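Local structure of 5-formyl-3-hydroxy-2-methylpyridine 4-carboxylate 5-dehydrogenase (Mesorhizobium japonicum MAFF 303099, 4OM8) at residues 21-26 with 57-62; 53-58 with 300-305. The protein oxidises 5-formyl-3-hydroxy-2-methylpyridine-4-carboxylate with NAD(+) in the breakdown of pyridoxine (vitamin B6), and can also reduce the same aldehyde with NADH to 4-pyridoxate. All coordinates share one frame; numbering follows the deposited sequence. Where two conformers were deposited one is given.

How the contacts relate
Contacts 1 and 2 lie on the same side of the chain's centre, their own centres about 15 Å apart. Contact 2 takes the last residues of helix 35-54 and the start of the loop after it (53-58); contact 1 takes the loop further on (57-62), so that Ile57 and Ala58 belong to both. Along the chain, 21-26 comes first, at the end of helix 14-23, then 53-62, and much later 300-305, at the end of helix 284-305. A salt bridge from Arg23 to Asp53 ties the two contacts together directly. Contact 1 therefore stays within the NAD-binding domain, while contact 2 carries the same loop across to the C-terminal helix, which also packs against the second subunit.

Contact 1 of 2, residues 21-26 with 57-62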
ATOM      1  N   LEU A  21       9.219  -5.433 -23.172  1.00 10.67           N
ATOM      2  CA  LEU A  21       8.881  -4.795 -24.432  1.00  9.62           C
ATOM      3  C   LEU A  21       8.967  -5.782 -25.595  1.00 10.43           C
ATOM      4  O   LEU A  21       8.091  -5.798 -26.458  1.00 12.95           O
ATOM      5  CB  LEU A  21       9.804  -3.598 -24.680  1.00 10.62           C
ATOM      6  CG  LEU A  21       9.549  -2.426 -23.725  1.00 10.52           C
ATOM      7  CD1 LEU A  21      10.674  -1.395 -23.839  1.00 10.42           C
ATOM      8  CD2 LEU A  21       8.205  -1.765 -24.024  1.00 13.41           C
ATOM      9  N   ALA A  22      10.002  -6.610 -25.618  1.00 10.74           N
ATOM     10  CA  ALA A  22      10.115  -7.603 -26.681  1.00  9.83           C
ATOM     11  C   ALA A  22       8.973  -8.606 -26.638  1.00 12.45           C
ATOM     12  O   ALA A  22       8.506  -9.068 -27.677  1.00 13.80           O
ATOM     13  CB  ALA A  22      11.439  -8.324 -26.593  1.00 10.74           C
ATOM     14  N   ARG A  23       8.532  -8.952 -25.433  1.00 11.63           N
ATOM     15  CA  ARG A  23       7.436  -9.907 -25.285  1.00 11.52           C
ATOM     16  C   ARG A  23       6.146  -9.333 -25.886  1.00 12.43           C
ATOM     17  O   ARG A  23       5.243 -10.071 -26.275  1.00 13.81           O
ATOM     18  CB  ARG A  23       7.248 -10.260 -23.801  1.00 11.81           C
ATOM     19  CG  ARG A  23       6.268 -11.405 -23.513  1.00 14.48           C
ATOM     20  CD  ARG A  23       6.759 -12.723 -24.086  1.00 19.05           C
ATOM     21  NE  ARG A  23       8.004 -13.171 -23.465  1.00 19.56           N
ATOM     22  CZ  ARG A  23       8.074 -14.142 -22.554  1.00 18.41           C
ATOM     23  NH1 ARG A  23       6.971 -14.748 -22.149  1.00 17.31           N
ATOM     24  NH2 ARG A  23       9.250 -14.491 -22.043  1.00 21.99           N
ATOM     25  N   GLY A  24       6.065  -8.006 -25.969  1.00 12.01           N
ATOM     26  CA  GLY A  24       4.938  -7.347 -26.605  1.00 11.97           C
ATOM     27  C   GLY A  24       5.036  -7.296 -28.125  1.00 13.54           C
ATOM     28  O   GLY A  24       4.139  -6.786 -28.789  1.00 16.18           O
ATOM     29  N   GLY A  25       6.117  -7.825 -28.681  1.00 11.00           N
ATOM     30  CA  GLY A  25       6.258  -7.877 -30.126  1.00  9.77           C
ATOM     31  C   GLY A  25       7.248  -6.872 -30.689  1.00 15.31           C
ATOM     32  O   GLY A  25       7.526  -6.883 -31.878  1.00 15.79           O
ATOM     33  N   LEU A  26       7.788  -6.010 -29.836  1.00 12.36           N
ATOM     34  CA  LEU A  26       8.668  -4.936 -30.281  1.00 11.66           C
ATOM     35  C   LEU A  26      10.082  -5.426 -30.529  1.00 10.60           C
ATOM     36  O   LEU A  26      10.530  -6.393 -29.906  1.00 11.81           O
ATOM     37  CB  LEU A  26       8.693  -3.816 -29.237  1.00  9.97           C
ATOM     38  CG  LEU A  26       7.488  -2.878 -29.100  1.00 18.38           C
ATOM     39  CD1 LEU A  26       7.248  -2.068 -30.375  1.00 16.52           C
ATOM     40  CD2 LEU A  26       6.207  -3.590 -28.671  1.00 23.80           C
ATOM     41  N   ILE A  57       2.420 -14.149 -19.755  1.00 18.03           N
ATOM     42  CA  ILE A  57       2.438 -13.088 -20.760  1.00 17.84           C
ATOM     43  C   ILE A  57       2.918 -13.605 -22.115  1.00 31.01           C
ATOM     44  O   ILE A  57       4.054 -14.061 -22.251  1.00 25.02           O
ATOM     45  CB  ILE A  57       3.334 -11.932 -20.316  1.00 18.97           C
ATOM     46  CG1 ILE A  57       2.824 -11.359 -18.990  1.00 19.37           C
ATOM     47  CG2 ILE A  57       3.383 -10.849 -21.391  1.00 18.56           C
ATOM     48  CD1 ILE A  57       3.753 -10.348 -18.397  1.00 22.28           C
ATOM     49  N   ALA A  58       2.057 -13.518 -23.121  1.00 29.99           N
ATOM     50  CA  ALA A  58       2.371 -14.104 -24.423  1.00 32.73           C
ATOM     51  C   ALA A  58       2.916 -13.096 -25.436  1.00 26.64           C
ATOM     52  O   ALA A  58       2.618 -11.904 -25.366  1.00 38.39           O
ATOM     53  CB  ALA A  58       1.137 -14.786 -24.986  1.00 40.41           C
ATOM     54  N   LEU A  59       3.715 -13.593 -26.379  1.00 38.76           N
ATOM     55  CA  LEU A  59       4.071 -12.835 -27.576  1.00 37.47           C
ATOM     56  C   LEU A  59       2.819 -12.766 -28.439  1.00 36.98           C
ATOM     57  O   LEU A  59       2.081 -13.755 -28.516  1.00 22.79           O
ATOM     58  CB  LEU A  59       5.217 -13.512 -28.336  1.00 36.49           C
ATOM     59  CG  LEU A  59       6.608 -12.877 -28.445  1.00 38.78           C
ATOM     60  CD1 LEU A  59       7.603 -13.897 -29.011  1.00 43.41           C
ATOM     61  CD2 LEU A  59       6.598 -11.610 -29.290  1.00 31.81           C
ATOM     62  N   PRO A  60       2.561 -11.607 -29.077  1.00 28.49           N
ATOM     63  CA  PRO A  60       1.414 -11.537 -29.990  1.00 30.37           C
ATOM     64  C   PRO A  60       1.776 -12.273 -31.266  1.00 22.82           C
ATOM     65  O   PRO A  60       2.911 -12.732 -31.405  1.00 23.43           O
ATOM     66  CB  PRO A  60       1.214 -10.033 -30.233  1.00 24.73           C
ATOM     67  CG  PRO A  60       2.508  -9.389 -29.865  1.00 32.19           C
ATOM     68  CD  PRO A  60       3.317 -10.344 -29.015  1.00 34.17           C
ATOM     69  N   SER A  61       0.843 -12.382 -32.194  1.00 32.14           N
ATOM     70  CA  SER A  61       1.103 -13.219 -33.346  1.00 29.77           C
ATOM     71  C   SER A  61       1.852 -12.449 -34.431  1.00 24.44           C
ATOM     72  O   SER A  61       2.015 -12.947 -35.539  1.00 24.69           O
ATOM     73  CB  SER A  61      -0.205 -13.775 -33.882  1.00 36.90           C
ATOM     74  OG  SER A  61      -0.927 -14.407 -32.842  1.00 44.62           O
ATOM     75  N   ALA A  62       2.309 -11.241 -34.108  1.00 20.86           N
ATOM     76  CA  ALA A  62       3.029 -10.415 -35.079  1.00 20.71           C
ATOM     77  C   ALA A  62       4.048  -9.493 -34.413  1.00 23.88           C
ATOM     78  O   ALA A  62       3.930  -9.171 -33.229  1.00 21.64           O
ATOM     79  CB  ALA A  62       2.046  -9.599 -35.904  1.00 21.18           C
TER
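Arg23 NH1 donates to the carbonyl oxygen Ile57 O at 3.0 Å, the shortest polar bond here. Its N-H...O angle of 150° is moderately bent, yet the donor approaches nearly along the C=O axis and the oxygen lies close to the guanidinium plane. Arg23 CG, anti to the backbone N, meets Ile57 CG2 at 3.6 Å. Chi2 (64°) bends the chain so that CD lies 3.5 Å from Ile57 O, and a second bend at chi3 redirects NE. NH1 also forms a salt bridge with Asp53 OD1, and NH2 one with Glu49 OE1, both on helix 35-54. Arg23 O receives a CA-H...O contact from Leu59 CA at 3.3 Å, and Leu59 CD2 rests 3.6 Å from Ala22 O. Pro60 CG reaches Gly24 O at 3.3 Å. Gly25, with phi 106°, closes helix 14-23 in a Schellman motif; a CB there would already be jammed against Gly24 O, and would also come tight against Pro60 CG and Ala62 O. An alanine in place of Arg23 would probably leave Ile57 O without this donor and the two carboxylates without their shared cation. The carboxylates thus probably offset the charge of an arginine that joins two helices and a loop.

Contact 2 of 2, residues 53-58 with 300-305; sequences DALGIA and AVRRIL
Leu55 and Arg302 form the close-packed part of this contact, their side chains crossing at about a right angle. Leu55 CD2 sits 3.7 Å from Arg302 CD, and the other methyl, Leu55 CD1, comes within 3.8 Å of Arg302 NH1. Both residues are buried. Arg302 is extended throughout: CG is anti to the backbone N (chi1 164°), and chi2 and chi3 also stay near 180°, carrying the chain out from helix 284-305 past the leucine. Ile57 adds its outermost methyl, CD1, at 4.0 Å from Arg302 NH2. The polar end of Arg302 is held by a salt bridge from NE to Glu306 and a hydrogen bond from NH1 to Ile144 O, while Tyr222 of the second subunit packs against the same side chain.

The Arg303 side is looser. Ala54 is exposed and Arg303 only partly covered. Arg303 was deposited in two conformers, so the 3.6 Å approaches of its CD and NH1 to Ala54 O in the conformer given are doubtful as a lasting contact. No hydrogen bond crosses between the segments, and together they bury 221 Å².

On the loop side, with positive phi (72°) and two bonds back into the last turn, one of them Gly56 N to Asp53 O (2.9 Å), Gly56 forms a Schellman motif. It ends the helical run and starts the loop that precedes strand 66-70. The contact thus sets the end of helix 35-54 and the start of the following loop, in the Rossmann-type NAD-binding domain, against the C-terminal helix, in the two-domain architecture of the 3-hydroxyacyl-CoA dehydrogenase family.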
ATOM      1  N   ASP A  53       7.107 -15.750 -18.490  1.00 12.44           N
ATOM      2  CA  ASP A  53       6.379 -17.004 -18.692  1.00 14.04           C
ATOM      3  C   ASP A  53       5.471 -17.291 -17.499  1.00 13.89           C
ATOM      4  O   ASP A  53       4.304 -17.648 -17.663  1.00 16.27           O
ATOM      5  CB  ASP A  53       7.340 -18.177 -18.887  1.00 16.26           C
ATOM      6  CG  ASP A  53       8.135 -18.092 -20.179  1.00 19.74           C
ATOM      7  OD1 ASP A  53       7.733 -17.346 -21.097  1.00 16.65           O
ATOM      8  OD2 ASP A  53       9.162 -18.803 -20.272  1.00 20.17           O
ATOM      9  N   ALA A  54       6.027 -17.136 -16.305  1.00 13.86           N
ATOM     10  CA  ALA A  54       5.306 -17.408 -15.069  1.00 14.51           C
ATOM     11  C   ALA A  54       4.133 -16.451 -14.902  1.00 17.86           C
ATOM     12  O   ALA A  54       3.148 -16.783 -14.250  1.00 16.40           O
ATOM     13  CB  ALA A  54       6.246 -17.317 -13.885  1.00 15.30           C
ATOM     14  N   LEU A  55       4.246 -15.253 -15.474  1.00 12.39           N
ATOM     15  CA  LEU A  55       3.144 -14.298 -15.448  1.00 13.81           C
ATOM     16  C   LEU A  55       2.089 -14.582 -16.510  1.00 13.97           C
ATOM     17  O   LEU A  55       1.042 -13.931 -16.549  1.00 16.35           O
ATOM     18  CB  LEU A  55       3.683 -12.877 -15.630  1.00 11.98           C
ATOM     19  CG  LEU A  55       4.351 -12.279 -14.393  1.00 11.62           C
ATOM     20  CD1 LEU A  55       5.119 -11.028 -14.768  1.00 14.12           C
ATOM     21  CD2 LEU A  55       3.305 -11.973 -13.301  1.00 14.93           C
ATOM     22  N   GLY A  56       2.377 -15.545 -17.383  1.00 14.49           N
ATOM     23  CA  GLY A  56       1.445 -15.924 -18.429  1.00 19.63           C
ATOM     24  C   GLY A  56       1.337 -14.885 -19.527  1.00 18.27           C
ATOM     25  O   GLY A  56       0.290 -14.754 -20.159  1.00 25.19           O
ATOM     26  N   ILE A  57       2.420 -14.149 -19.755  1.00 18.03           N
ATOM     27  CA  ILE A  57       2.438 -13.088 -20.760  1.00 17.84           C
ATOM     28  C   ILE A  57       2.918 -13.605 -22.115  1.00 31.01           C
ATOM     29  O   ILE A  57       4.054 -14.061 -22.251  1.00 25.02           O
ATOM     30  CB  ILE A  57       3.334 -11.932 -20.316  1.00 18.97           C
ATOM     31  CG1 ILE A  57       2.824 -11.359 -18.990  1.00 19.37           C
ATOM     32  CG2 ILE A  57       3.383 -10.849 -21.391  1.00 18.56           C
ATOM     33  CD1 ILE A  57       3.753 -10.348 -18.397  1.00 22.28           C
ATOM     34  N   ALA A  58       2.057 -13.518 -23.121  1.00 29.99           N
ATOM     35  CA  ALA A  58       2.371 -14.104 -24.423  1.00 32.73           C
ATOM     36  C   ALA A  58       2.916 -13.096 -25.436  1.00 26.64           C
ATOM     37  O   ALA A  58       2.618 -11.904 -25.366  1.00 38.39           O
ATOM     38  CB  ALA A  58       1.137 -14.786 -24.986  1.00 40.41           C
ATOM     39  N   ALA A 300       3.014 -14.229  -7.889  1.00  9.25           N
ATOM     40  CA  ALA A 300       1.786 -14.941  -7.521  1.00 11.32           C
ATOM     41  C   ALA A 300       0.651 -13.969  -7.182  1.00  9.88           C
ATOM     42  O   ALA A 300      -0.506 -14.180  -7.568  1.00 12.31           O
ATOM     43  CB  ALA A 300       2.048 -15.878  -6.359  1.00 12.62           C
ATOM     44  N   VAL A 301       0.989 -12.911  -6.455  1.00 10.04           N
ATOM     45  CA  VAL A 301      -0.002 -11.918  -6.061  1.00  9.96           C
ATOM     46  C   VAL A 301      -0.550 -11.190  -7.287  1.00 11.22           C
ATOM     47  O   VAL A 301      -1.752 -10.967  -7.409  1.00 11.87           O
ATOM     48  CB  VAL A 301       0.604 -10.907  -5.064  1.00  9.79           C
ATOM     49  CG1 VAL A 301      -0.298  -9.676  -4.918  1.00 12.19           C
ATOM     50  CG2 VAL A 301       0.842 -11.583  -3.713  1.00 11.66           C
ATOM     51  N   ARG A 302       0.330 -10.838  -8.221  1.00 11.72           N
ATOM     52  CA  ARG A 302      -0.127 -10.116  -9.399  1.00 10.35           C
ATOM     53  C   ARG A 302      -1.182 -10.907 -10.170  1.00 13.18           C
ATOM     54  O   ARG A 302      -2.190 -10.342 -10.607  1.00 13.72           O
ATOM     55  CB  ARG A 302       1.049  -9.769 -10.319  1.00 10.22           C
ATOM     56  CG  ARG A 302       0.577  -9.369 -11.701  1.00 12.59           C
ATOM     57  CD  ARG A 302       1.644  -8.707 -12.550  1.00 10.95           C
ATOM     58  NE  ARG A 302       1.135  -8.582 -13.913  1.00 15.12           N
ATOM     59  CZ  ARG A 302       1.842  -8.161 -14.959  1.00 16.15           C
ATOM     60  NH1 ARG A 302       3.114  -7.805 -14.821  1.00 12.07           N
ATOM     61  NH2 ARG A 302       1.262  -8.106 -16.147  1.00 16.83           N
ATOM     62  N   ARG A 303      -0.973 -12.213 -10.319  1.00 11.07           N
ATOM     63  CA  ARG A 303      -1.931 -13.017 -11.063  0.58 12.62           C
ATOM     64  C   ARG A 303      -3.296 -12.992 -10.385  1.00 12.76           C
ATOM     65  O   ARG A 303      -4.323 -12.912 -11.058  1.00 14.77           O
ATOM     66  CB  ARG A 303      -1.414 -14.440 -11.230  0.58 15.61           C
ATOM     67  CG  ARG A 303      -0.129 -14.466 -12.040  0.58 15.54           C
ATOM     68  CD  ARG A 303       0.094 -15.809 -12.670  0.58 20.01           C
ATOM     69  NE  ARG A 303       0.054 -16.882 -11.689  0.58 18.50           N
ATOM     70  CZ  ARG A 303       0.115 -18.170 -12.002  0.58 19.28           C
ATOM     71  NH1 ARG A 303       0.217 -18.536 -13.270  0.58 23.09           N
ATOM     72  NH2 ARG A 303       0.078 -19.093 -11.052  0.58 15.40           N
ATOM     73  N   ILE A 304      -3.317 -13.029  -9.057  1.00 13.58           N
ATOM     74  CA  ILE A 304      -4.589 -12.912  -8.348  1.00 11.29           C
ATOM     75  C   ILE A 304      -5.252 -11.545  -8.570  1.00 12.14           C
ATOM     76  O   ILE A 304      -6.453 -11.453  -8.802  1.00 15.53           O
ATOM     77  CB  ILE A 304      -4.418 -13.136  -6.837  1.00 10.34           C
ATOM     78  CG1 ILE A 304      -3.829 -14.519  -6.568  1.00 15.40           C
ATOM     79  CG2 ILE A 304      -5.751 -12.902  -6.123  1.00 12.68           C
ATOM     80  CD1 ILE A 304      -4.615 -15.609  -7.182  1.00 18.96           C
ATOM     81  N   LEU A 305      -4.455 -10.484  -8.511  1.00 11.42           N
ATOM     82  CA  LEU A 305      -4.989  -9.133  -8.632  1.00 12.06           C
ATOM     83  C   LEU A 305      -5.567  -8.889 -10.016  1.00 13.46           C
ATOM     84  O   LEU A 305      -6.483  -8.069 -10.184  1.00 15.88           O
ATOM     85  CB  LEU A 305      -3.902  -8.102  -8.327  1.00 12.80           C
ATOM     86  CG  LEU A 305      -3.414  -8.027  -6.883  1.00 10.98           C
ATOM     87  CD1 LEU A 305      -2.324  -7.000  -6.745  1.00 14.30           C
ATOM     88  CD2 LEU A 305      -4.559  -7.714  -5.926  1.00 14.18           C
TER